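Local coordinates for serine acetyltransferase (Bacteroides vulgatus ATCC 8482, PDB 3F1X), which probably acts as an acyltransferase of the serine acetyltransferase family, transferring an acetyl group to L-serine in amino-acid biosynthesis, at residues T216-N221 with H251-D256. Numbering follows the deposited sequence.
Sequences TSIIGN and HPILED
The imidazole of His-251 meets Thr-216 at its edge, with Thr-216 CB lying in the ring plane and the two side chains crossing at about a right angle; Ser-217 OG approaches the ring obliquely and is itself hydrogen-bonded to Gly-214 O. The second flat pair, the Asn-221 amide and the Asp-256 carboxylate, run alongside each other in the same direction, the planes 28° apart. Both flank two short, nearly parallel strands on adjacent coils of the left-handed parallel beta-helix characteristic of the family. Three backbone bonds form the ladder between the coils: Ile-218 N to Pro-252 O at 3.1 Å, Leu-254 N to Ile-218 O at 2.9 Å, and Gly-220 N to Leu-254 O at 2.7 Å. Parallel bridges bring aliphatic residues into register: Ile-218 with Ile-253 on one face, Ile-218 CB to Ile-253 CG2 at 4.4 Å, while Ile-219 and Leu-254 share the buried face, where Ile-219 also touches Leu-231. At the turn a carboxylate continues the ladder: Asp-256 OD1 accepts from Asn-221 N at 2.7 Å and lies 3.5 Å from Gly-220 CA. Replacing Asp-256 by an alanine would probably leave the amide N-H of Asn-221 without this acceptor and open a gap beside Gly-220 CA. The Asn-221 amide oxygen is taken by His-201 N of the preceding coil. Asn-221 N meets Asp-256 OD1 from above the carboxylate, 44° out of its plane.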
# COMPACT_ATOMS: atom_id res chain seq x y z
N THR A 216 33.30 -14.32 -17.30
CA THR A 216 34.44 -15.13 -16.86
C THR A 216 35.61 -14.33 -16.32
O THR A 216 36.74 -14.80 -16.31
CB THR A 216 34.94 -16.05 -18.01
OG1 THR A 216 35.39 -15.26 -19.11
CG2 THR A 216 33.81 -16.97 -18.46
N SER A 217 35.32 -13.12 -15.85
CA SER A 217 36.37 -12.29 -15.29
C SER A 217 36.89 -12.87 -13.97
O SER A 217 36.14 -13.50 -13.22
CB SER A 217 35.85 -10.88 -15.02
OG SER A 217 35.32 -10.29 -16.20
N ILE A 218 38.17 -12.66 -13.70
CA ILE A 218 38.78 -13.12 -12.46
C ILE A 218 39.46 -11.91 -11.84
O ILE A 218 40.37 -11.33 -12.42
CB ILE A 218 39.83 -14.24 -12.69
CG1 ILE A 218 39.17 -15.46 -13.33
CG2 ILE A 218 40.46 -14.65 -11.36
CD1 ILE A 218 40.15 -16.60 -13.65
N ILE A 219 38.99 -11.52 -10.66
CA ILE A 219 39.57 -10.37 -9.98
C ILE A 219 40.19 -10.79 -8.66
O ILE A 219 39.54 -11.44 -7.83
CB ILE A 219 38.50 -9.31 -9.70
CG1 ILE A 219 37.88 -8.85 -11.02
CG2 ILE A 219 39.12 -8.13 -9.00
CD1 ILE A 219 36.76 -7.85 -10.83
N GLY A 220 41.46 -10.41 -8.47
CA GLY A 220 42.19 -10.75 -7.26
C GLY A 220 41.76 -10.01 -6.01
O GLY A 220 40.66 -9.48 -5.93
N ASN A 221 42.65 -9.97 -5.02
CA ASN A 221 42.34 -9.30 -3.77
C ASN A 221 42.80 -7.85 -3.77
O ASN A 221 43.76 -7.49 -4.45
CB ASN A 221 42.98 -10.04 -2.60
CG ASN A 221 42.61 -11.51 -2.56
OD1 ASN A 221 41.44 -11.88 -2.68
ND2 ASN A 221 43.61 -12.36 -2.38
N HIS A 251 37.61 -13.44 -20.73
CA HIS A 251 37.52 -12.21 -19.96
C HIS A 251 38.83 -11.97 -19.21
O HIS A 251 39.57 -12.91 -18.90
CB HIS A 251 36.33 -12.27 -18.99
CG HIS A 251 35.01 -12.09 -19.67
ND1 HIS A 251 34.60 -10.88 -20.18
CD2 HIS A 251 34.02 -12.97 -19.95
CE1 HIS A 251 33.42 -11.02 -20.76
NE2 HIS A 251 33.04 -12.29 -20.63
N PRO A 252 39.13 -10.70 -18.90
CA PRO A 252 40.36 -10.33 -18.20
C PRO A 252 40.61 -10.93 -16.82
O PRO A 252 39.69 -11.38 -16.14
CB PRO A 252 40.27 -8.80 -18.11
CG PRO A 252 39.36 -8.43 -19.25
CD PRO A 252 38.31 -9.51 -19.16
N ILE A 253 41.88 -10.90 -16.44
CA ILE A 253 42.32 -11.37 -15.15
C ILE A 253 43.06 -10.20 -14.51
O ILE A 253 44.02 -9.69 -15.07
CB ILE A 253 43.31 -12.53 -15.27
CG1 ILE A 253 42.67 -13.72 -15.97
CG2 ILE A 253 43.81 -12.91 -13.88
CD1 ILE A 253 43.61 -14.90 -16.14
N LEU A 254 42.59 -9.76 -13.35
CA LEU A 254 43.26 -8.68 -12.63
C LEU A 254 43.86 -9.30 -11.39
O LEU A 254 43.14 -9.88 -10.58
CB LEU A 254 42.27 -7.58 -12.24
CG LEU A 254 41.97 -6.47 -13.25
CD1 LEU A 254 41.37 -7.08 -14.51
CD2 LEU A 254 41.01 -5.45 -12.63
N GLU A 255 45.17 -9.17 -11.23
CA GLU A 255 45.85 -9.71 -10.06
C GLU A 255 45.64 -8.77 -8.88
O GLU A 255 44.99 -7.72 -9.01
CB GLU A 255 47.34 -9.91 -10.34
CG GLU A 255 47.62 -10.74 -11.59
CD GLU A 255 49.07 -11.20 -11.71
OE1 GLU A 255 49.99 -10.43 -11.34
OE2 GLU A 255 49.30 -12.33 -12.19
N ASP A 256 46.19 -9.13 -7.72
CA ASP A 256 46.04 -8.32 -6.51
C ASP A 256 46.54 -6.88 -6.62
O ASP A 256 47.40 -6.56 -7.43
CB ASP A 256 46.75 -8.97 -5.32
CG ASP A 256 46.25 -10.38 -5.02
OD1 ASP A 256 45.16 -10.76 -5.49
OD2 ASP A 256 46.95 -11.12 -4.29